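Local coordinates for hypothetical lipoprotein ymcC (Escherichia coli K12, PDB 2IN5) that is of unknown function but is a lipoprotein of the GfcB/YjbF family, probably connected with group 4 capsule polysaccharide at the cell envelope, at residues A[126-131]-A[152-157]; A[88-93]-A[110-115]; A[33-38]-A[194-199]; A[69-74]-A[190-195]. All blocks are in the same frame, centred on the assembly; numbering follows the deposited sequence.

Contact 1. Residues A[126-131]-A[152-157]; sequences LSSTFS and EEVTST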
loop_
_atom_site.group_PDB
_atom_site.type_symbol
_atom_site.label_atom_id
_atom_site.label_comp_id
_atom_site.label_asym_id
_atom_site.label_seq_id
_atom_site.Cartn_x
_atom_site.Cartn_y
_atom_site.Cartn_z
ATOM N N LEU A 126 10.330 -22.263 -11.419
ATOM C CA LEU A 126 9.121 -22.745 -12.063
ATOM C C LEU A 126 8.990 -22.349 -13.516
ATOM O O LEU A 126 9.239 -21.204 -13.906
ATOM C CB LEU A 126 7.883 -22.243 -11.322
ATOM C CG LEU A 126 7.560 -22.762 -9.921
ATOM C CD1 LEU A 126 8.620 -22.319 -8.934
ATOM C CD2 LEU A 126 6.204 -22.223 -9.506
ATOM N N SER A 127 8.577 -23.320 -14.313
ATOM C CA SER A 127 8.358 -23.109 -15.729
ATOM C C SER A 127 6.998 -23.715 -16.046
ATOM O O SER A 127 6.719 -24.858 -15.684
ATOM C CB SER A 127 9.463 -23.786 -16.544
ATOM O OG SER A 127 9.620 -25.137 -16.155
ATOM N N SER A 128 6.146 -22.943 -16.708
ATOM C CA SER A 128 4.807 -23.419 -17.046
ATOM C C SER A 128 4.369 -23.040 -18.450
ATOM O O SER A 128 4.956 -22.169 -19.093
ATOM C CB SER A 128 3.781 -22.857 -16.062
ATOM O OG SER A 128 3.686 -21.447 -16.193
ATOM N N THR A 129 3.316 -23.707 -18.910
ATOM C CA THR A 129 2.748 -23.448 -20.223
ATOM C C THR A 129 1.231 -23.385 -20.078
ATOM O O THR A 129 0.626 -24.205 -19.383
ATOM C CB THR A 129 3.125 -24.557 -21.242
ATOM O OG1 THR A 129 2.475 -25.782 -20.885
ATOM C CG2 THR A 129 4.628 -24.776 -21.258
ATOM N N PHE A 130 0.617 -22.399 -20.718
ATOM C CA PHE A 130 -0.829 -22.251 -20.645
ATOM C C PHE A 130 -1.529 -23.093 -21.700
ATOM O O PHE A 130 -1.108 -23.131 -22.853
ATOM C CB PHE A 130 -1.220 -20.784 -20.814
ATOM C CG PHE A 130 -1.061 -19.963 -19.564
ATOM C CD1 PHE A 130 -2.057 -19.079 -19.180
ATOM C CD2 PHE A 130 0.080 -20.066 -18.774
ATOM C CE1 PHE A 130 -1.928 -18.307 -18.031
ATOM C CE2 PHE A 130 0.219 -19.297 -17.622
ATOM C CZ PHE A 130 -0.792 -18.416 -17.252
ATOM N N SER A 131 -2.597 -23.772 -21.300
ATOM C CA SER A 131 -3.342 -24.614 -22.224
ATOM C C SER A 131 -4.831 -24.242 -22.148
ATOM O O SER A 131 -5.445 -24.305 -21.074
ATOM C CB SER A 131 -3.105 -26.093 -21.869
ATOM O OG SER A 131 -3.531 -26.979 -22.897
ATOM N N GLU A 152 -2.794 -23.892 -16.576
ATOM C CA GLU A 152 -1.352 -23.689 -16.543
ATOM C C GLU A 152 -0.629 -24.913 -15.992
ATOM O O GLU A 152 -0.746 -25.243 -14.803
ATOM C CB GLU A 152 -1.014 -22.464 -15.685
ATOM C CG GLU A 152 0.475 -22.247 -15.435
ATOM C CD GLU A 152 0.756 -21.047 -14.531
ATOM O OE1 GLU A 152 0.211 -21.006 -13.404
ATOM O OE2 GLU A 152 1.528 -20.143 -14.937
ATOM N N GLU A 153 0.106 -25.595 -16.863
ATOM C CA GLU A 153 0.875 -26.772 -16.460
ATOM C C GLU A 153 2.226 -26.282 -15.940
ATOM O O GLU A 153 3.050 -25.772 -16.700
ATOM C CB GLU A 153 1.072 -27.720 -17.653
ATOM C CG GLU A 153 -0.236 -28.282 -18.228
ATOM C CD GLU A 153 -1.109 -28.959 -17.165
ATOM O OE1 GLU A 153 -0.596 -29.854 -16.446
ATOM O OE2 GLU A 153 -2.309 -28.600 -17.054
ATOM N N VAL A 154 2.449 -26.426 -14.640
ATOM C CA VAL A 154 3.699 -25.961 -14.058
ATOM C C VAL A 154 4.609 -27.106 -13.637
ATOM O O VAL A 154 4.148 -28.159 -13.189
ATOM C CB VAL A 154 3.452 -25.053 -12.813
ATOM C CG1 VAL A 154 4.736 -24.355 -12.419
ATOM C CG2 VAL A 154 2.362 -24.035 -13.102
ATOM N N THR A 155 5.906 -26.906 -13.821
ATOM C CA THR A 155 6.893 -27.894 -13.412
ATOM C C THR A 155 8.015 -27.135 -12.711
ATOM O O THR A 155 8.454 -26.079 -13.182
ATOM C CB THR A 155 7.481 -28.715 -14.616
ATOM O OG1 THR A 155 8.137 -27.834 -15.535
ATOM C CG2 THR A 155 6.381 -29.485 -15.344
ATOM N N SER A 156 8.437 -27.644 -11.558
ATOM C CA SER A 156 9.531 -27.035 -10.808
ATOM C C SER A 156 10.624 -28.080 -10.720
ATOM O O SER A 156 10.409 -29.250 -11.034
ATOM C CB SER A 156 9.090 -26.615 -9.400
ATOM O OG SER A 156 8.537 -27.705 -8.687
ATOM N N THR A 157 11.795 -27.662 -10.275
ATOM C CA THR A 157 12.909 -28.576 -10.191
ATOM C C THR A 157 13.542 -28.557 -8.803
ATOM O O THR A 157 13.324 -27.626 -8.023
ATOM C CB THR A 157 13.947 -28.189 -11.242
ATOM O OG1 THR A 157 14.975 -29.184 -11.304
ATOM C CG2 THR A 157 14.544 -26.848 -10.890
#
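Ser128 OG gives a hydrogen bond to Glu152 OE2 at 2.8 Å and receives one from Arg111 NH1, so a buried hydroxyl is held from two directions. The approach to OE2 is from above the carboxylate plane, about 40° out of it. The other carboxylate oxygen, Glu152 OE1, makes a salt bridge with Arg75 and takes a hydrogen bond from Asn165, which would be expected to favour the charged form and to fix the rotation of the group. Glu152 reaches this site because its CG is anti to the backbone N (chi1 173°) and the chain runs on extended. On the way its CB lies over one face of the Phe130 ring, a CH-pi contact 4.3 Å from the ring centroid, while OE2 comes within 3.1 Å of Phe130 CE2; ring and carboxylate planes stand 77° apart. Farther along the same face, Val154 CG2 presses on Ser128 CB at 3.5 Å, and its other methyl, CG1, meets Leu126 CD2 at 3.9 Å. The opposite face is polar and partly exposed. There Ser127 OG and Thr155 OG1 share a weak hydrogen bond of 3.1 Å, and Thr129 sits beside the aliphatic start of Glu153. Between the faces, paired N-H...O bonds join Ser127 with Thr155 and Thr129 with Glu153; the first pair includes Ser127 N to Thr155 O at 3.0 Å. These hydrogen-bonded pairs alternate with the non-hydrogen-bonded pairs Ser128-Val154 and Phe130-Glu152, the regular register of an antiparallel beta hairpin, here the long one of strands 120-140 and 143-156.

Contact 2. Residues A[88-93]-A[110-115]; sequences EVTNSG and TRDILW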
loop_
_atom_site.group_PDB
_atom_site.type_symbol
_atom_site.label_atom_id
_atom_site.label_comp_id
_atom_site.label_asym_id
_atom_site.label_seq_id
_atom_site.Cartn_x
_atom_site.Cartn_y
_atom_site.Cartn_z
ATOM N N GLU A 88 8.328 -13.972 -2.541
ATOM C CA GLU A 88 8.699 -13.295 -3.759
ATOM C C GLU A 88 8.439 -14.146 -4.961
ATOM O O GLU A 88 8.410 -15.370 -4.879
ATOM C CB GLU A 88 10.189 -12.909 -3.757
ATOM C CG GLU A 88 10.548 -12.005 -4.939
ATOM C CD GLU A 88 12.056 -11.802 -5.203
ATOM O OE1 GLU A 88 12.378 -10.825 -5.919
ATOM O OE2 GLU A 88 12.908 -12.594 -4.738
ATOM N N VAL A 89 8.214 -13.469 -6.078
ATOM C CA VAL A 89 8.023 -14.120 -7.357
ATOM C C VAL A 89 8.818 -13.219 -8.290
ATOM O O VAL A 89 8.653 -12.004 -8.273
ATOM C CB VAL A 89 6.549 -14.150 -7.806
ATOM C CG1 VAL A 89 6.453 -14.867 -9.154
ATOM C CG2 VAL A 89 5.691 -14.861 -6.774
ATOM N N THR A 90 9.710 -13.804 -9.072
ATOM C CA THR A 90 10.507 -13.001 -9.991
ATOM C C THR A 90 9.893 -13.006 -11.382
ATOM O O THR A 90 8.943 -13.751 -11.654
ATOM C CB THR A 90 11.958 -13.536 -10.127
ATOM O OG1 THR A 90 11.932 -14.813 -10.770
ATOM C CG2 THR A 90 12.619 -13.668 -8.763
ATOM N N ASN A 91 10.447 -12.165 -12.254
ATOM C CA ASN A 91 10.023 -12.077 -13.650
ATOM C C ASN A 91 8.495 -12.117 -13.758
ATOM O O ASN A 91 7.931 -12.780 -14.636
ATOM C CB ASN A 91 10.668 -13.242 -14.414
ATOM C CG ASN A 91 10.530 -13.122 -15.925
ATOM O OD1 ASN A 91 10.728 -12.047 -16.506
ATOM N ND2 ASN A 91 10.224 -14.238 -16.573
ATOM N N SER A 92 7.834 -11.397 -12.857
ATOM C CA SER A 92 6.373 -11.361 -12.827
ATOM C C SER A 92 5.805 -10.484 -13.940
ATOM O O SER A 92 4.612 -10.539 -14.245
ATOM C CB SER A 92 5.884 -10.866 -11.464
ATOM O OG SER A 92 6.318 -9.547 -11.217
ATOM N N GLY A 93 6.674 -9.681 -14.548
ATOM C CA GLY A 93 6.243 -8.811 -15.621
ATOM C C GLY A 93 6.032 -9.593 -16.903
ATOM O O GLY A 93 5.463 -9.074 -17.863
ATOM N N THR A 110 8.703 -18.403 -17.173
ATOM C CA THR A 110 9.704 -18.935 -16.272
ATOM C C THR A 110 10.003 -17.913 -15.189
ATOM O O THR A 110 10.198 -16.730 -15.464
ATOM C CB THR A 110 10.999 -19.308 -17.046
ATOM O OG1 THR A 110 10.777 -20.520 -17.780
ATOM C CG2 THR A 110 12.170 -19.512 -16.093
ATOM N N ARG A 111 10.009 -18.371 -13.945
ATOM C CA ARG A 111 10.283 -17.485 -12.827
ATOM C C ARG A 111 10.693 -18.295 -11.612
ATOM O O ARG A 111 10.600 -19.526 -11.607
ATOM C CB ARG A 111 9.040 -16.646 -12.494
ATOM C CG ARG A 111 7.879 -17.413 -11.870
ATOM C CD ARG A 111 7.336 -18.471 -12.807
ATOM N NE ARG A 111 6.023 -18.932 -12.381
ATOM C CZ ARG A 111 5.257 -19.761 -13.082
ATOM N NH1 ARG A 111 5.665 -20.228 -14.254
ATOM N NH2 ARG A 111 4.073 -20.121 -12.610
ATOM N N ASP A 112 11.175 -17.607 -10.588
ATOM C CA ASP A 112 11.560 -18.288 -9.364
ATOM C C ASP A 112 10.632 -17.765 -8.266
ATOM O O ASP A 112 10.131 -16.646 -8.356
ATOM C CB ASP A 112 13.027 -17.987 -9.004
ATOM C CG ASP A 112 14.017 -18.480 -10.056
ATOM O OD1 ASP A 112 14.015 -19.688 -10.390
ATOM O OD2 ASP A 112 14.816 -17.648 -10.544
ATOM N N ILE A 113 10.374 -18.580 -7.250
ATOM C CA ILE A 113 9.532 -18.138 -6.143
ATOM C C ILE A 113 10.278 -18.398 -4.847
ATOM O O ILE A 113 11.148 -19.269 -4.778
ATOM C CB ILE A 113 8.140 -18.882 -6.085
ATOM C CG1 ILE A 113 8.337 -20.390 -5.977
ATOM C CG2 ILE A 113 7.313 -18.581 -7.340
ATOM C CD1 ILE A 113 7.049 -21.125 -5.783
ATOM N N LEU A 114 9.929 -17.624 -3.825
ATOM C CA LEU A 114 10.531 -17.745 -2.507
ATOM C C LEU A 114 9.397 -17.768 -1.504
ATOM O O LEU A 114 8.626 -16.819 -1.436
ATOM C CB LEU A 114 11.424 -16.537 -2.220
ATOM C CG LEU A 114 12.115 -16.472 -0.850
ATOM C CD1 LEU A 114 13.032 -17.663 -0.650
ATOM C CD2 LEU A 114 12.878 -15.179 -0.754
ATOM N N TRP A 115 9.281 -18.831 -0.725
ATOM C CA TRP A 115 8.203 -18.882 0.251
ATOM C C TRP A 115 8.663 -19.508 1.575
ATOM O O TRP A 115 9.630 -20.267 1.606
ATOM C CB TRP A 115 7.025 -19.652 -0.349
ATOM C CG TRP A 115 7.147 -21.141 -0.316
ATOM C CD1 TRP A 115 6.575 -21.981 0.592
ATOM C CD2 TRP A 115 7.884 -21.973 -1.224
ATOM N NE1 TRP A 115 6.906 -23.287 0.310
ATOM C CE2 TRP A 115 7.706 -23.312 -0.801
ATOM C CE3 TRP A 115 8.673 -21.720 -2.355
ATOM C CZ2 TRP A 115 8.285 -24.389 -1.461
ATOM C CZ3 TRP A 115 9.252 -22.788 -3.016
ATOM C CH2 TRP A 115 9.055 -24.112 -2.566
#
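Val89 and Arg111 form the more buried side of this contact, lying side by side and pointing the same way, with Val89 CG1 4.0 Å from Arg111 CG. Packing is closest where Thr90 O lies 3.0 Å from Arg111 CB. Ile113 adds its CG2 methyl against Val89 CG2 at 4.1 Å, and Leu77 of strand 75-80 also touches Val89. Arg111 carries its guanidinium on past the contact to Ser128. The other face is more exposed: Glu88 and Leu114 meet there through a single side-chain approach, CB to CB at 4.1 Å, and beyond CB the Glu88 chain runs on extended. The backbone pairs Glu88 with Leu114 through two hydrogen bonds, and Thr90 N continues the series to Asp112 O. Here strand 86-89 has ended, and side chains take over. With chi1 at 67°, Thr90 OG1 lies between its own backbone N and carbonyl carbon, and it accepts Asp112 N at 2.9 Å with an N-H...O angle of 166°. A valine here would probably leave Asp112 N without this acceptor and weaken the hold on the end of the strand. One residue on, Asn91 ND2 donates to Thr110 O at 2.7 Å, with the carbonyl oxygen close to the amide plane. Asp112 is held in turn by Thr125 through OD1. The chemistry implies that a hydroxyl and a carboxamide prolong the antiparallel pairing beyond the point where main-chain partners alone supply it.

Contact 3. Residues A[33-38]-A[194-199]; sequences PYSTMY and FLKPAP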
loop_
_atom_site.group_PDB
_atom_site.type_symbol
_atom_site.label_atom_id
_atom_site.label_comp_id
_atom_site.label_asym_id
_atom_site.label_seq_id
_atom_site.Cartn_x
_atom_site.Cartn_y
_atom_site.Cartn_z
ATOM N N PRO A 33 -19.258 -1.120 -2.864
ATOM C CA PRO A 33 -18.658 -0.248 -3.876
ATOM C C PRO A 33 -17.268 -0.666 -4.360
ATOM O O PRO A 33 -16.873 -0.333 -5.479
ATOM C CB PRO A 33 -18.676 1.117 -3.198
ATOM C CG PRO A 33 -18.454 0.769 -1.763
ATOM C CD PRO A 33 -19.309 -0.458 -1.547
ATOM N N TYR A 34 -16.550 -1.419 -3.532
ATOM C CA TYR A 34 -15.205 -1.880 -3.867
ATOM C C TYR A 34 -15.099 -3.377 -4.109
ATOM O O TYR A 34 -15.983 -4.145 -3.740
ATOM C CB TYR A 34 -14.230 -1.475 -2.757
ATOM C CG TYR A 34 -14.808 -1.631 -1.373
ATOM C CD1 TYR A 34 -14.961 -2.889 -0.790
ATOM C CD2 TYR A 34 -15.253 -0.516 -0.662
ATOM C CE1 TYR A 34 -15.545 -3.026 0.467
ATOM C CE2 TYR A 34 -15.835 -0.644 0.589
ATOM C CZ TYR A 34 -15.980 -1.896 1.147
ATOM O OH TYR A 34 -16.564 -2.012 2.387
ATOM N N SER A 35 -13.993 -3.771 -4.731
ATOM C CA SER A 35 -13.710 -5.158 -5.059
ATOM C C SER A 35 -13.506 -6.033 -3.829
ATOM O O SER A 35 -12.956 -5.599 -2.820
ATOM C CB SER A 35 -12.481 -5.224 -5.972
ATOM O OG SER A 35 -12.719 -4.509 -7.175
ATOM N N THR A 36 -13.967 -7.272 -3.919
ATOM C CA THR A 36 -13.840 -8.198 -2.810
ATOM C C THR A 36 -13.517 -9.565 -3.366
ATOM O O THR A 36 -13.571 -9.772 -4.572
ATOM C CB THR A 36 -15.136 -8.240 -1.961
ATOM O OG1 THR A 36 -16.251 -8.601 -2.785
ATOM C CG2 THR A 36 -15.404 -6.872 -1.344
HETATM N N MSE A 37 -13.192 -10.499 -2.486
HETATM C CA MSE A 37 -12.800 -11.830 -2.909
HETATM C C MSE A 37 -13.053 -12.922 -1.842
HETATM O O MSE A 37 -13.095 -12.645 -0.638
HETATM C CB MSE A 37 -11.308 -11.764 -3.248
HETATM C CG MSE A 37 -10.633 -13.087 -3.527
HETATM SE SE MSE A 37 -8.910 -13.183 -2.628
HETATM C CE MSE A 37 -7.998 -11.771 -3.584
ATOM N N TYR A 38 -13.232 -14.160 -2.296
ATOM C CA TYR A 38 -13.409 -15.292 -1.393
ATOM C C TYR A 38 -12.091 -16.039 -1.442
ATOM O O TYR A 38 -11.665 -16.481 -2.506
ATOM C CB TYR A 38 -14.542 -16.218 -1.857
ATOM C CG TYR A 38 -15.912 -15.773 -1.395
ATOM C CD1 TYR A 38 -17.024 -15.883 -2.232
ATOM C CD2 TYR A 38 -16.089 -15.195 -0.139
ATOM C CE1 TYR A 38 -18.281 -15.414 -1.833
ATOM C CE2 TYR A 38 -17.338 -14.729 0.268
ATOM C CZ TYR A 38 -18.425 -14.838 -0.584
ATOM O OH TYR A 38 -19.643 -14.351 -0.188
ATOM N N PHE A 194 -13.168 -13.755 -7.342
ATOM C CA PHE A 194 -13.340 -12.311 -7.335
ATOM C C PHE A 194 -14.782 -11.957 -7.618
ATOM O O PHE A 194 -15.271 -12.147 -8.724
ATOM C CB PHE A 194 -12.391 -11.699 -8.354
ATOM C CG PHE A 194 -10.986 -12.148 -8.173
ATOM C CD1 PHE A 194 -10.590 -13.405 -8.603
ATOM C CD2 PHE A 194 -10.078 -11.358 -7.492
ATOM C CE1 PHE A 194 -9.306 -13.875 -8.351
ATOM C CE2 PHE A 194 -8.785 -11.818 -7.232
ATOM C CZ PHE A 194 -8.403 -13.074 -7.661
ATOM N N LEU A 195 -15.446 -11.441 -6.588
ATOM C CA LEU A 195 -16.857 -11.107 -6.636
ATOM C C LEU A 195 -17.298 -9.908 -7.444
ATOM O O LEU A 195 -18.298 -9.978 -8.156
ATOM C CB LEU A 195 -17.405 -10.953 -5.217
ATOM C CG LEU A 195 -17.417 -12.162 -4.272
ATOM C CD1 LEU A 195 -18.058 -13.375 -4.937
ATOM C CD2 LEU A 195 -16.011 -12.481 -3.867
ATOM N N LYS A 196 -16.583 -8.800 -7.331
ATOM C CA LYS A 196 -16.995 -7.622 -8.069
ATOM C C LYS A 196 -16.512 -7.680 -9.506
ATOM O O LYS A 196 -15.312 -7.710 -9.774
ATOM C CB LYS A 196 -16.489 -6.369 -7.377
ATOM C CG LYS A 196 -16.849 -5.107 -8.086
ATOM C CD LYS A 196 -16.527 -3.926 -7.217
ATOM C CE LYS A 196 -16.701 -2.683 -8.012
ATOM N NZ LYS A 196 -18.003 -2.798 -8.710
ATOM N N PRO A 197 -17.457 -7.712 -10.456
ATOM C CA PRO A 197 -17.187 -7.773 -11.893
ATOM C C PRO A 197 -16.785 -6.427 -12.464
ATOM O O PRO A 197 -17.342 -5.401 -12.094
ATOM C CB PRO A 197 -18.510 -8.265 -12.458
ATOM C CG PRO A 197 -19.499 -7.570 -11.580
ATOM C CD PRO A 197 -18.909 -7.777 -10.198
ATOM N N ALA A 198 -15.810 -6.434 -13.369
ATOM C CA ALA A 198 -15.342 -5.201 -13.998
ATOM C C ALA A 198 -16.028 -4.996 -15.354
ATOM O O ALA A 198 -16.167 -5.934 -16.145
ATOM C CB ALA A 198 -13.821 -5.243 -14.168
ATOM N N PRO A 199 -16.478 -3.762 -15.632
ATOM C CA PRO A 199 -17.152 -3.420 -16.888
ATOM C C PRO A 199 -16.162 -3.216 -18.023
ATOM O O PRO A 199 -14.948 -3.339 -17.838
ATOM C CB PRO A 199 -17.876 -2.125 -16.544
ATOM C CG PRO A 199 -16.894 -1.459 -15.633
ATOM C CD PRO A 199 -16.471 -2.605 -14.716
HETATM O O HOH W 1 -13.377 -5.729 -9.466
HETATM O O HOH W 2 -13.348 -8.407 -6.928
#
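Leu195 N donates to Thr36 O at 3.2 Å, the one direct hydrogen bond between 33-38 and 194-199, with the donor 40° out of the carbonyl plane. Two waters add bridges to it. One molecule donates to Thr36 O at 2.7 Å, giving that oxygen a second bond, and accepts a longer one from Lys196 N; another connects Ser35 OG with Lys196 O. Aromatic contacts form the second group. Leu195 CD2 sits over one face of the Tyr38 ring, 4.2 Å from the centroid and offset toward the rim, a CH-pi contact, while Leu195 CD1 meets Tyr38 CE1 at 3.7 Å. Selenomethionine Met37 lies alongside Phe194, its CG over a face of the ring and its CE 3.7 Å from Phe194 CE2, in a Met-aromatic contact whose selenium stands obliquely to the ring. Close packing completes the set: Leu195 CD2 also touches Met37 CA at 3.4 Å, and Leu195 CB lies 3.6 Å from the Thr36 hydroxyl oxygen, OG1. An alanine in place of Leu195 would probably open a gap at that face of the Tyr38 ring, which would lose its CH-pi partner. Lys196, its chain extended as far as CE, brings CD to the Tyr34 carbonyl and CE to 3.5 Å from Pro33 O. In the fold, the pairing sets the start of strand 36-41 against the chain leaving strand 189-194; Ile29 of helix 26-31 touches both Tyr38 and Leu195, strand 47-55 borders 33-38, and Gln6 of the second subunit donates its backbone N to Ser35 OG.

Contact 4. Residues A[69-74]-A[190-195]; sequences LVTHNG and VEMTFL
Met192, a selenomethionine, puts its selenium against two side chains of 69-74 at once: SE is 4.1 Å from Leu69 CD2 and also 4.1 Å from Thr71 CG2. The approaches differ, for Leu69 and Met192 slide past each other in opposite directions, whereas Thr71 and Met192 meet tip to tip. A bend at chi3 (-86°) turns the terminal methyl aside, and Met192 CE comes to rest 3.1 Å from Gly74 O. The last first-shell contact is made by Phe194, whose CZ lies 3.8 Å from Gly74 CA. No hydrogen bond joins the two segments, and their closest CA atoms, those of Gly74 and Met192, are 7.5 Å apart. Strands 68-72 and 189-194 are therefore not paired neighbours; they face each other through side chains across a buried interior close to the centre of the chain, consistent with antiparallel strands curling round a common interior, as in a barrel. In the next shell, Gly74 O accepts a hydrogen bond from Gln181 NE2 and a weak one from Ser179 OG, so the carbonyl beside the Met192 methyl is polar but satisfied. Thr71 OG1 is bonded to Trp61 NE1, which would hold the rotation of the side chain and with it the direction of CG2. Farther out, Asn73 steadies the turn before Gly74 through Val176 N and the carbonyls of Leu97 and Gly174, while Leu39 of strand 36-41 packs on Leu69.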
loop_
_atom_site.group_PDB
_atom_site.type_symbol
_atom_site.label_atom_id
_atom_site.label_comp_id
_atom_site.label_asym_id
_atom_site.label_seq_id
_atom_site.Cartn_x
_atom_site.Cartn_y
_atom_site.Cartn_z
ATOM N N LEU A 69 -2.889 -10.142 1.100
ATOM C CA LEU A 69 -2.638 -10.952 -0.089
ATOM C C LEU A 69 -2.286 -10.002 -1.222
ATOM O O LEU A 69 -2.968 -9.001 -1.416
ATOM C CB LEU A 69 -3.873 -11.765 -0.475
ATOM C CG LEU A 69 -3.874 -13.204 0.022
ATOM C CD1 LEU A 69 -4.296 -13.249 1.473
ATOM C CD2 LEU A 69 -4.807 -14.016 -0.834
ATOM N N VAL A 70 -1.225 -10.295 -1.964
ATOM C CA VAL A 70 -0.830 -9.420 -3.067
ATOM C C VAL A 70 -0.971 -10.171 -4.373
ATOM O O VAL A 70 -0.453 -11.266 -4.537
ATOM C CB VAL A 70 0.610 -8.936 -2.899
ATOM C CG1 VAL A 70 1.009 -8.027 -4.072
ATOM C CG2 VAL A 70 0.726 -8.199 -1.574
ATOM N N THR A 71 -1.678 -9.580 -5.316
ATOM C CA THR A 71 -1.894 -10.273 -6.568
ATOM C C THR A 71 -1.887 -9.340 -7.763
ATOM O O THR A 71 -1.863 -8.119 -7.628
ATOM C CB THR A 71 -3.281 -10.961 -6.578
ATOM O OG1 THR A 71 -4.290 -9.949 -6.681
ATOM C CG2 THR A 71 -3.508 -11.772 -5.316
ATOM N N HIS A 72 -1.885 -9.947 -8.935
ATOM C CA HIS A 72 -2.024 -9.204 -10.162
ATOM C C HIS A 72 -2.817 -10.108 -11.087
ATOM O O HIS A 72 -2.348 -11.170 -11.507
ATOM C CB HIS A 72 -0.711 -8.813 -10.823
ATOM C CG HIS A 72 -0.930 -8.027 -12.076
ATOM N ND1 HIS A 72 -1.228 -8.628 -13.281
ATOM C CD2 HIS A 72 -1.076 -6.697 -12.276
ATOM C CE1 HIS A 72 -1.553 -7.704 -14.164
ATOM N NE2 HIS A 72 -1.472 -6.524 -13.578
ATOM N N ASN A 73 -4.040 -9.682 -11.373
ATOM C CA ASN A 73 -4.961 -10.433 -12.212
ATOM C C ASN A 73 -5.035 -11.916 -11.868
ATOM O O ASN A 73 -4.768 -12.787 -12.712
ATOM C CB ASN A 73 -4.628 -10.262 -13.695
ATOM C CG ASN A 73 -5.867 -10.372 -14.564
ATOM O OD1 ASN A 73 -6.946 -9.961 -14.147
ATOM N ND2 ASN A 73 -5.719 -10.910 -15.772
ATOM N N GLY A 74 -5.396 -12.186 -10.613
ATOM C CA GLY A 74 -5.554 -13.551 -10.138
ATOM C C GLY A 74 -4.292 -14.291 -9.746
ATOM O O GLY A 74 -4.369 -15.335 -9.092
ATOM N N VAL A 190 -4.259 -22.609 -3.125
ATOM C CA VAL A 190 -4.957 -21.364 -2.892
ATOM C C VAL A 190 -6.085 -21.225 -3.903
ATOM O O VAL A 190 -5.891 -21.456 -5.097
ATOM C CB VAL A 190 -3.989 -20.173 -3.044
ATOM C CG1 VAL A 190 -4.716 -18.864 -2.808
ATOM C CG2 VAL A 190 -2.832 -20.325 -2.076
ATOM N N GLU A 191 -7.267 -20.859 -3.418
ATOM C CA GLU A 191 -8.436 -20.674 -4.279
ATOM C C GLU A 191 -8.950 -19.263 -4.076
ATOM O O GLU A 191 -9.135 -18.826 -2.942
ATOM C CB GLU A 191 -9.542 -21.670 -3.915
ATOM C CG GLU A 191 -9.211 -23.131 -4.166
ATOM C CD GLU A 191 -10.364 -24.053 -3.792
ATOM O OE1 GLU A 191 -11.491 -23.835 -4.295
ATOM O OE2 GLU A 191 -10.144 -24.999 -2.996
HETATM N N MSE A 192 -9.178 -18.549 -5.172
HETATM C CA MSE A 192 -9.675 -17.185 -5.083
HETATM C C MSE A 192 -10.817 -16.930 -6.055
HETATM O O MSE A 192 -10.741 -17.304 -7.227
HETATM C CB MSE A 192 -8.549 -16.195 -5.358
HETATM C CG MSE A 192 -7.372 -16.347 -4.419
HETATM SE SE MSE A 192 -6.085 -14.928 -4.636
HETATM C CE MSE A 192 -5.095 -15.735 -6.087
ATOM N N THR A 193 -11.877 -16.301 -5.555
ATOM C CA THR A 193 -13.036 -15.969 -6.370
ATOM C C THR A 193 -13.264 -14.469 -6.228
ATOM O O THR A 193 -13.501 -13.967 -5.131
ATOM C CB THR A 193 -14.299 -16.755 -5.920
ATOM O OG1 THR A 193 -14.071 -18.160 -6.082
ATOM C CG2 THR A 193 -15.504 -16.367 -6.772
ATOM N N PHE A 194 -13.168 -13.755 -7.342
ATOM C CA PHE A 194 -13.340 -12.311 -7.335
ATOM C C PHE A 194 -14.782 -11.957 -7.618
ATOM O O PHE A 194 -15.271 -12.147 -8.724
ATOM C CB PHE A 194 -12.391 -11.699 -8.354
ATOM C CG PHE A 194 -10.986 -12.148 -8.173
ATOM C CD1 PHE A 194 -10.590 -13.405 -8.603
ATOM C CD2 PHE A 194 -10.078 -11.358 -7.492
ATOM C CE1 PHE A 194 -9.306 -13.875 -8.351
ATOM C CE2 PHE A 194 -8.785 -11.818 -7.232
ATOM C CZ PHE A 194 -8.403 -13.074 -7.661
ATOM N N LEU A 195 -15.446 -11.441 -6.588
ATOM C CA LEU A 195 -16.857 -11.107 -6.636
ATOM C C LEU A 195 -17.298 -9.908 -7.444
ATOM O O LEU A 195 -18.298 -9.978 -8.156
ATOM C CB LEU A 195 -17.405 -10.953 -5.217
ATOM C CG LEU A 195 -17.417 -12.162 -4.272
ATOM C CD1 LEU A 195 -18.058 -13.375 -4.937
ATOM C CD2 LEU A 195 -16.011 -12.481 -3.867
#

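Followed from the N terminus, the chain first leaves 33-38, the opening end of contact 3, then 69-74, the opening end of contact 4. Contact 2 closes its short loop next, and contact 1 follows in series; strands 108-117 and 120-140 are neighbours, so these two touch directly. Only then does the chain return to 190-195 and 194-199, closing contacts 4 and 3 on one continuous run, the two contacts sharing Phe194 and Leu195. Contacts 1 and 2 thus lie within both long loops. Contact 3 joins strand 36-41 to the chain leaving strand 189-194, across the chain's centre from contacts 1 and 2, while contact 4 joins strands 68-72 and 189-194 through the interior.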